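PDB 6RJ1: Mgp-operon protein 3 from Mycoplasma pneumoniae, which probably acts as a surface adhesin that helps this human pathogen attach to sugars on host cells. Local coordinates for residues 5-10 with 45-50; 886-891 with 940-945. All blocks are in the same frame, centred on the assembly; numbering follows the deposited sequence.

Interaction 1: 5-10 with 45-50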
ATOM      1  N   THR A   5     -15.077 -11.300  29.107  1.00 90.08           N
ATOM      2  CA  THR A   5     -15.356 -12.046  27.876  1.00 88.35           C
ATOM      3  C   THR A   5     -14.419 -11.590  26.778  1.00 88.72           C
ATOM      4  O   THR A   5     -14.003 -10.433  26.775  1.00 88.03           O
ATOM      5  CB  THR A   5     -16.824 -11.872  27.440  1.00 95.32           C
ATOM      6  OG1 THR A   5     -17.147 -10.480  27.413  1.00 97.33           O
ATOM      7  CG2 THR A   5     -17.812 -12.648  28.324  1.00 90.49           C
ATOM      8  N   TYR A   6     -14.090 -12.501  25.846  1.00 83.78           N
ATOM      9  CA  TYR A   6     -13.218 -12.242  24.694  1.00 83.11           C
ATOM     10  C   TYR A   6     -14.040 -12.445  23.431  1.00 83.14           C
ATOM     11  O   TYR A   6     -14.668 -13.490  23.278  1.00 83.12           O
ATOM     12  CB  TYR A   6     -11.991 -13.186  24.678  1.00 85.18           C
ATOM     13  CG  TYR A   6     -11.194 -13.206  25.962  1.00 88.62           C
ATOM     14  CD1 TYR A   6     -10.150 -12.309  26.174  1.00 90.02           C
ATOM     15  CD2 TYR A   6     -11.480 -14.127  26.971  1.00 90.58           C
ATOM     16  CE1 TYR A   6      -9.421 -12.315  27.367  1.00 91.23           C
ATOM     17  CE2 TYR A   6     -10.758 -14.142  28.167  1.00 90.25           C
ATOM     18  CZ  TYR A   6      -9.728 -13.235  28.358  1.00 97.01           C
ATOM     19  OH  TYR A   6      -9.012 -13.242  29.529  1.00 98.08           O
ATOM     20  N   LEU A   7     -14.058 -11.451  22.539  1.00 76.30           N
ATOM     21  CA  LEU A   7     -14.828 -11.521  21.302  1.00 74.92           C
ATOM     22  C   LEU A   7     -14.019 -12.159  20.185  1.00 76.42           C
ATOM     23  O   LEU A   7     -12.904 -11.706  19.908  1.00 77.09           O
ATOM     24  CB  LEU A   7     -15.292 -10.108  20.911  1.00 74.78           C
ATOM     25  CG  LEU A   7     -16.768  -9.881  20.584  1.00 79.21           C
ATOM     26  CD1 LEU A   7     -17.678 -10.529  21.596  1.00 79.52           C
ATOM     27  CD2 LEU A   7     -17.073  -8.403  20.544  1.00 81.30           C
ATOM     28  N   LEU A   8     -14.568 -13.215  19.556  1.00 70.22           N
ATOM     29  CA  LEU A   8     -13.916 -13.903  18.444  1.00 69.76           C
ATOM     30  C   LEU A   8     -14.795 -13.894  17.204  1.00 73.71           C
ATOM     31  O   LEU A   8     -16.001 -14.109  17.304  1.00 73.44           O
ATOM     32  CB  LEU A   8     -13.479 -15.341  18.793  1.00 69.71           C
ATOM     33  CG  LEU A   8     -12.290 -15.562  19.766  1.00 74.49           C
ATOM     34  CD1 LEU A   8     -11.988 -17.036  19.913  1.00 74.65           C
ATOM     35  CD2 LEU A   8     -11.010 -14.871  19.304  1.00 77.48           C
ATOM     36  N   GLN A   9     -14.189 -13.628  16.035  1.00 70.26           N
ATOM     37  CA  GLN A   9     -14.905 -13.601  14.768  1.00 70.17           C
ATOM     38  C   GLN A   9     -14.936 -14.962  14.085  1.00 75.19           C
ATOM     39  O   GLN A   9     -13.969 -15.720  14.157  1.00 76.03           O
ATOM     40  CB  GLN A   9     -14.271 -12.573  13.823  1.00 71.28           C
ATOM     41  CG  GLN A   9     -15.150 -12.181  12.631  1.00 70.19           C
ATOM     42  CD  GLN A   9     -14.414 -11.339  11.623  1.00 77.22           C
ATOM     43  OE1 GLN A   9     -13.532 -10.545  11.957  1.00 69.10           O
ATOM     44  NE2 GLN A   9     -14.774 -11.488  10.358  1.00 69.72           N
ATOM     45  N   ASP A  10     -16.066 -15.254  13.430  1.00 71.52           N
ATOM     46  CA  ASP A  10     -16.328 -16.393  12.556  1.00 71.27           C
ATOM     47  C   ASP A  10     -17.248 -15.833  11.467  1.00 73.49           C
ATOM     48  O   ASP A  10     -18.475 -15.754  11.651  1.00 72.86           O
ATOM     49  CB  ASP A  10     -16.933 -17.605  13.286  1.00 73.45           C
ATOM     50  CG  ASP A  10     -17.082 -18.844  12.405  1.00 87.43           C
ATOM     51  OD1 ASP A  10     -16.402 -18.915  11.345  1.00 87.09           O
ATOM     52  OD2 ASP A  10     -17.867 -19.747  12.777  1.00 96.43           O
ATOM     53  N   TRP A  45     -13.811  -4.794  12.635  1.00 61.34           N
ATOM     54  CA  TRP A  45     -14.630  -4.446  13.791  1.00 60.85           C
ATOM     55  C   TRP A  45     -13.722  -4.049  14.951  1.00 65.48           C
ATOM     56  O   TRP A  45     -12.595  -4.532  15.045  1.00 64.59           O
ATOM     57  CB  TRP A  45     -15.551  -5.623  14.192  1.00 59.07           C
ATOM     58  CG  TRP A  45     -14.805  -6.890  14.492  1.00 59.64           C
ATOM     59  CD1 TRP A  45     -14.310  -7.790  13.590  1.00 62.30           C
ATOM     60  CD2 TRP A  45     -14.411  -7.357  15.786  1.00 59.33           C
ATOM     61  NE1 TRP A  45     -13.641  -8.800  14.247  1.00 61.56           N
ATOM     62  CE2 TRP A  45     -13.676  -8.551  15.596  1.00 62.94           C
ATOM     63  CE3 TRP A  45     -14.596  -6.873  17.092  1.00 60.02           C
ATOM     64  CZ2 TRP A  45     -13.176  -9.294  16.666  1.00 61.67           C
ATOM     65  CZ3 TRP A  45     -14.087  -7.607  18.149  1.00 60.99           C
ATOM     66  CH2 TRP A  45     -13.383  -8.798  17.931  1.00 61.40           C
ATOM     67  N   LYS A  46     -14.205  -3.156  15.818  1.00 62.97           N
ATOM     68  CA  LYS A  46     -13.462  -2.688  16.980  1.00 63.22           C
ATOM     69  C   LYS A  46     -14.410  -2.545  18.173  1.00 73.43           C
ATOM     70  O   LYS A  46     -15.526  -2.040  18.022  1.00 74.46           O
ATOM     71  CB  LYS A  46     -12.753  -1.338  16.701  1.00 63.17           C
ATOM     72  CG  LYS A  46     -11.721  -1.319  15.561  1.00 66.65           C
ATOM     73  CD  LYS A  46     -10.384  -1.993  15.866  1.00 68.66           C
ATOM     74  CE  LYS A  46      -9.579  -2.247  14.608  1.00 79.16           C
ATOM     75  NZ  LYS A  46      -8.856  -1.037  14.106  1.00 89.02           N
ATOM     76  N   ARG A  47     -13.975  -3.001  19.352  1.00 72.49           N
ATOM     77  CA  ARG A  47     -14.737  -2.842  20.590  1.00 73.49           C
ATOM     78  C   ARG A  47     -14.299  -1.465  21.127  1.00 81.91           C
ATOM     79  O   ARG A  47     -13.095  -1.202  21.228  1.00 82.64           O
ATOM     80  CB  ARG A  47     -14.373  -3.951  21.588  1.00 71.86           C
ATOM     81  CG  ARG A  47     -15.529  -4.797  22.077  1.00 77.01           C
ATOM     82  CD  ARG A  47     -15.128  -5.395  23.423  1.00 88.91           C
ATOM     83  NE  ARG A  47     -16.179  -5.431  24.451  1.00 93.80           N
ATOM     84  CZ  ARG A  47     -16.845  -4.375  24.924  1.00109.63           C
ATOM     85  NH1 ARG A  47     -17.738  -4.527  25.894  1.00 98.20           N
ATOM     86  NH2 ARG A  47     -16.644  -3.166  24.412  1.00 94.48           N
ATOM     87  N   VAL A  48     -15.258  -0.564  21.380  1.00 80.40           N
ATOM     88  CA  VAL A  48     -14.964   0.790  21.857  1.00 81.01           C
ATOM     89  C   VAL A  48     -15.420   0.925  23.309  1.00 87.10           C
ATOM     90  O   VAL A  48     -16.619   0.962  23.594  1.00 86.15           O
ATOM     91  CB  VAL A  48     -15.538   1.892  20.924  1.00 84.73           C
ATOM     92  CG1 VAL A  48     -15.294   3.284  21.498  1.00 84.44           C
ATOM     93  CG2 VAL A  48     -14.946   1.789  19.522  1.00 84.40           C
ATOM     94  N   GLY A  49     -14.449   0.973  24.213  1.00 85.55           N
ATOM     95  CA  GLY A  49     -14.717   1.042  25.639  1.00 85.93           C
ATOM     96  C   GLY A  49     -15.369  -0.245  26.089  1.00 91.62           C
ATOM     97  O   GLY A  49     -14.938  -1.327  25.685  1.00 91.50           O
ATOM     98  N   ASP A  50     -16.461  -0.129  26.848  1.00 89.42           N
ATOM     99  CA  ASP A  50     -17.195  -1.277  27.374  1.00 90.09           C
ATOM    100  C   ASP A  50     -18.675  -1.347  26.916  1.00 93.42           C
ATOM    101  O   ASP A  50     -19.283  -2.414  27.035  1.00 93.19           O
ATOM    102  CB  ASP A  50     -17.075  -1.343  28.918  1.00 92.89           C
ATOM    103  CG  ASP A  50     -17.417  -0.080  29.718  1.00109.69           C
ATOM    104  OD1 ASP A  50     -17.461   1.025  29.116  1.00111.59           O
ATOM    105  OD2 ASP A  50     -17.612  -0.193  30.950  1.00116.66           O
TER

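Interaction 2: 886-891 with 940-945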
ATOM      1  N   LYS A 886      -4.238 -25.169   5.767  1.00 76.72           N
ATOM      2  CA  LYS A 886      -4.555 -25.653   7.095  1.00 76.65           C
ATOM      3  C   LYS A 886      -3.445 -25.234   8.037  1.00 79.95           C
ATOM      4  O   LYS A 886      -2.261 -25.368   7.710  1.00 79.39           O
ATOM      5  CB  LYS A 886      -4.655 -27.188   7.065  1.00 79.44           C
ATOM      6  CG  LYS A 886      -5.658 -27.757   8.043  1.00 96.13           C
ATOM      7  CD  LYS A 886      -6.425 -28.910   7.415  1.00106.48           C
ATOM      8  CE  LYS A 886      -7.862 -28.550   7.114  1.00117.08           C
ATOM      9  NZ  LYS A 886      -7.984 -27.433   6.134  1.00124.88           N
ATOM     10  N   GLY A 887      -3.831 -24.743   9.201  1.00 76.34           N
ATOM     11  CA  GLY A 887      -2.868 -24.325  10.206  1.00 76.32           C
ATOM     12  C   GLY A 887      -2.904 -22.860  10.550  1.00 80.33           C
ATOM     13  O   GLY A 887      -3.746 -22.105  10.058  1.00 80.07           O
ATOM     14  N   TYR A 888      -1.964 -22.466  11.400  1.00 76.94           N
ATOM     15  CA  TYR A 888      -1.806 -21.113  11.910  1.00 76.55           C
ATOM     16  C   TYR A 888      -0.388 -20.931  12.456  1.00 78.96           C
ATOM     17  O   TYR A 888       0.297 -21.911  12.738  1.00 79.07           O
ATOM     18  CB  TYR A 888      -2.848 -20.834  13.027  1.00 78.22           C
ATOM     19  CG  TYR A 888      -2.840 -21.851  14.153  1.00 80.51           C
ATOM     20  CD1 TYR A 888      -3.638 -22.989  14.096  1.00 81.77           C
ATOM     21  CD2 TYR A 888      -2.040 -21.671  15.278  1.00 82.35           C
ATOM     22  CE1 TYR A 888      -3.626 -23.935  15.122  1.00 83.00           C
ATOM     23  CE2 TYR A 888      -2.015 -22.610  16.308  1.00 84.01           C
ATOM     24  CZ  TYR A 888      -2.816 -23.740  16.233  1.00 93.43           C
ATOM     25  OH  TYR A 888      -2.779 -24.672  17.256  1.00 99.25           O
ATOM     26  N   ALA A 889       0.023 -19.679  12.650  1.00 73.73           N
ATOM     27  CA  ALA A 889       1.314 -19.308  13.221  1.00 72.33           C
ATOM     28  C   ALA A 889       1.140 -17.984  13.962  1.00 74.87           C
ATOM     29  O   ALA A 889       0.283 -17.177  13.589  1.00 75.71           O
ATOM     30  CB  ALA A 889       2.358 -19.178  12.121  1.00 72.93           C
ATOM     31  N   VAL A 890       1.904 -17.777  15.037  1.00 69.68           N
ATOM     32  CA  VAL A 890       1.818 -16.549  15.831  1.00 68.83           C
ATOM     33  C   VAL A 890       3.211 -15.925  16.042  1.00 72.26           C
ATOM     34  O   VAL A 890       4.152 -16.612  16.463  1.00 71.85           O
ATOM     35  CB  VAL A 890       1.038 -16.735  17.170  1.00 72.44           C
ATOM     36  CG1 VAL A 890       0.717 -15.394  17.825  1.00 72.26           C
ATOM     37  CG2 VAL A 890      -0.244 -17.536  16.968  1.00 72.21           C
ATOM     38  N   ILE A 891       3.324 -14.619  15.749  1.00 68.04           N
ATOM     39  CA  ILE A 891       4.548 -13.840  15.944  1.00 67.10           C
ATOM     40  C   ILE A 891       4.369 -12.884  17.133  1.00 73.87           C
ATOM     41  O   ILE A 891       3.319 -12.265  17.276  1.00 74.40           O
ATOM     42  CB  ILE A 891       4.986 -13.117  14.638  1.00 68.54           C
ATOM     43  CG1 ILE A 891       5.671 -14.111  13.671  1.00 67.97           C
ATOM     44  CG2 ILE A 891       5.882 -11.890  14.922  1.00 68.20           C
ATOM     45  CD1 ILE A 891       5.909 -13.616  12.231  1.00 71.30           C
ATOM     46  N   SER A 940      -2.360 -18.799  27.792  1.00 80.87           N
ATOM     47  CA  SER A 940      -3.193 -18.514  26.635  1.00 79.81           C
ATOM     48  C   SER A 940      -3.807 -19.796  26.090  1.00 82.44           C
ATOM     49  O   SER A 940      -3.191 -20.860  26.166  1.00 81.90           O
ATOM     50  CB  SER A 940      -2.401 -17.781  25.558  1.00 82.39           C
ATOM     51  OG  SER A 940      -1.988 -16.512  26.035  1.00 90.85           O
ATOM     52  N   ALA A 941      -5.043 -19.694  25.580  1.00 78.02           N
ATOM     53  CA  ALA A 941      -5.788 -20.815  25.011  1.00 77.33           C
ATOM     54  C   ALA A 941      -5.930 -20.650  23.506  1.00 81.41           C
ATOM     55  O   ALA A 941      -6.204 -19.551  23.025  1.00 80.40           O
ATOM     56  CB  ALA A 941      -7.155 -20.920  25.653  1.00 77.74           C
ATOM     57  N   VAL A 942      -5.713 -21.741  22.764  1.00 78.24           N
ATOM     58  CA  VAL A 942      -5.763 -21.768  21.303  1.00 77.37           C
ATOM     59  C   VAL A 942      -6.912 -22.696  20.856  1.00 80.23           C
ATOM     60  O   VAL A 942      -6.821 -23.921  20.992  1.00 79.12           O
ATOM     61  CB  VAL A 942      -4.364 -22.141  20.730  1.00 80.91           C
ATOM     62  CG1 VAL A 942      -4.367 -22.209  19.208  1.00 80.41           C
ATOM     63  CG2 VAL A 942      -3.303 -21.162  21.215  1.00 80.72           C
ATOM     64  N   ILE A 943      -8.015 -22.080  20.384  1.00 77.28           N
ATOM     65  CA  ILE A 943      -9.230 -22.767  19.923  1.00 77.51           C
ATOM     66  C   ILE A 943      -9.053 -23.210  18.468  1.00 84.95           C
ATOM     67  O   ILE A 943      -8.634 -22.425  17.615  1.00 83.30           O
ATOM     68  CB  ILE A 943     -10.554 -21.970  20.136  1.00 79.72           C
ATOM     69  CG1 ILE A 943     -10.523 -20.986  21.362  1.00 79.67           C
ATOM     70  CG2 ILE A 943     -11.750 -22.905  20.190  1.00 78.98           C
ATOM     71  CD1 ILE A 943     -10.225 -21.501  22.793  1.00 82.74           C
ATOM     72  N   THR A 944      -9.413 -24.468  18.196  1.00 86.02           N
ATOM     73  CA  THR A 944      -9.222 -25.123  16.914  1.00 87.68           C
ATOM     74  C   THR A 944     -10.464 -25.920  16.457  1.00 97.22           C
ATOM     75  O   THR A 944     -11.216 -26.444  17.276  1.00 96.68           O
ATOM     76  CB  THR A 944      -7.923 -25.958  17.033  1.00 92.80           C
ATOM     77  OG1 THR A 944      -6.847 -25.226  16.444  1.00 91.82           O
ATOM     78  CG2 THR A 944      -8.022 -27.366  16.455  1.00 88.66           C
ATOM     79  N   LYS A 945     -10.641 -26.005  15.132  1.00 98.79           N
ATOM     80  CA  LYS A 945     -11.685 -26.735  14.420  1.00100.99           C
ATOM     81  C   LYS A 945     -11.029 -27.787  13.515  1.00111.80           C
ATOM     82  O   LYS A 945      -9.900 -27.607  13.048  1.00111.19           O
ATOM     83  CB  LYS A 945     -12.502 -25.781  13.536  1.00103.30           C
ATOM     84  CG  LYS A 945     -13.417 -24.822  14.285  1.00115.77           C
ATOM     85  CD  LYS A 945     -14.103 -23.822  13.338  1.00123.56           C
ATOM     86  CE  LYS A 945     -13.258 -22.614  12.984  1.00128.62           C
ATOM     87  NZ  LYS A 945     -14.037 -21.611  12.212  1.00135.44           N
TER

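Interaction 1: 5-10 with 45-50
Trp-45 meets strand 6-10 with its ring, reaching Gln-9 with the indole nitrogen and Leu-7 with the six-membered ring. Its NE1 donates a hydrogen bond to Gln-9 OE1 at 2.9 Å. The oxygen sits in the plane of the indole, but the bond is bent, with an N-H...O angle of 132°, and the two flat groups stand 78° apart. Gln-9 arrives there with CG anti to the backbone N (chi1 -164°) and the chain extended beyond it; NE2, held by the carbonyl of His-11, helps fix which way the amide is turned. At the other end of the indole, Trp-45 CH2 lies 3.8 Å from Leu-7 CB and Trp-45 CZ3 3.9 Å from Leu-7 CD2, while the carbonyl oxygen of Leu-7 comes to the ring edge. Leu-7 CD2 also brushes Arg-47 CG at 4.2 Å.

The strand segments run nearly antiparallel with axes 9.9 Å apart, so side chains rather than backbone bonds join them. Each belongs to an outermost strand of its own sheet: 6-10 pairs with 13-17, and 40-48 with 52-59. Leu-14 and Leu-53, from those two partner strands, both pack on Trp-45.

Interaction 2: 886-891 with 940-945
Tyr-888 faces Val-942 and Thr-944 across two strands that run in roughly opposite senses without a hydrogen bond between them; Tyr-888 CA is 10.2 Å from Val-942 CA and 9.8 Å from Thr-944 CA. A gap of that size is bridged mostly by the tyrosine. Its CG lies between the backbone N and the carbonyl carbon (chi1 54°), which carries the ring out from strand 888-896 so that its hydroxyl end reaches the other strand.

Val-942 comes to meet it from the opposite direction, and one branch does the touching. CG1, anti to the backbone N at chi1 179°, lies 3.5 Å from Tyr-888 OH and 3.7 Å from Tyr-888 CZ, with Tyr-888 CE2 a little farther off. The methyl therefore rests at the hydroxyl end of the ring. Thr-944, two residues on, crosses the tyrosine at about a right angle and offers its hydroxyl: Thr-944 OG1 is 3.7 Å from Tyr-888 CE1, across CZ from the CE2 that meets the valine. The two hydroxyl oxygens, Tyr-888 OH and Thr-944 OG1, are 4.2 Å apart and form no hydrogen bond, so the contact is van der Waals throughout.

All three residues are buried. Ile-922 of the short strand 922-924 touches both Tyr-888 and Val-942, filling in beside their meeting point. Leu-929 and Tyr-956, from the strands flanking 939-945, pack on the valine, while Asp-927 and Lys-952 touch Thr-944.

Here the side chains of one antiparallel sheet pack on those of the next, and strand 939-945 is an inner strand of a four-stranded meander. Such packing between successive sheets is consistent with neighbouring blades of a beta-propeller, the fold class to which the MgpC adhesin family belongs.

Interaction 1 closes near the start of the chain, well before interaction 2 opens near its end, yet their centres are only about 18 Å apart, on the same side of the molecule. Each joins two different sheets, and no sheet is common to both. Strand 928-933 links the two places: Leu-933 touches Tyr-6 and Leu-8 of strand 6-10, while Leu-929 and Thr-930 touch Val-942 and Ile-943 of strand 939-945. Asp-10 OD1 and Lys-945 NZ also approach across the gap, but at 3.7 Å only weakly. The N-terminal three-stranded sheet thus lies between strand 40-48 and the C-terminal meander, bringing the two ends of the chain together, as might be expected in a closed propeller-like fold.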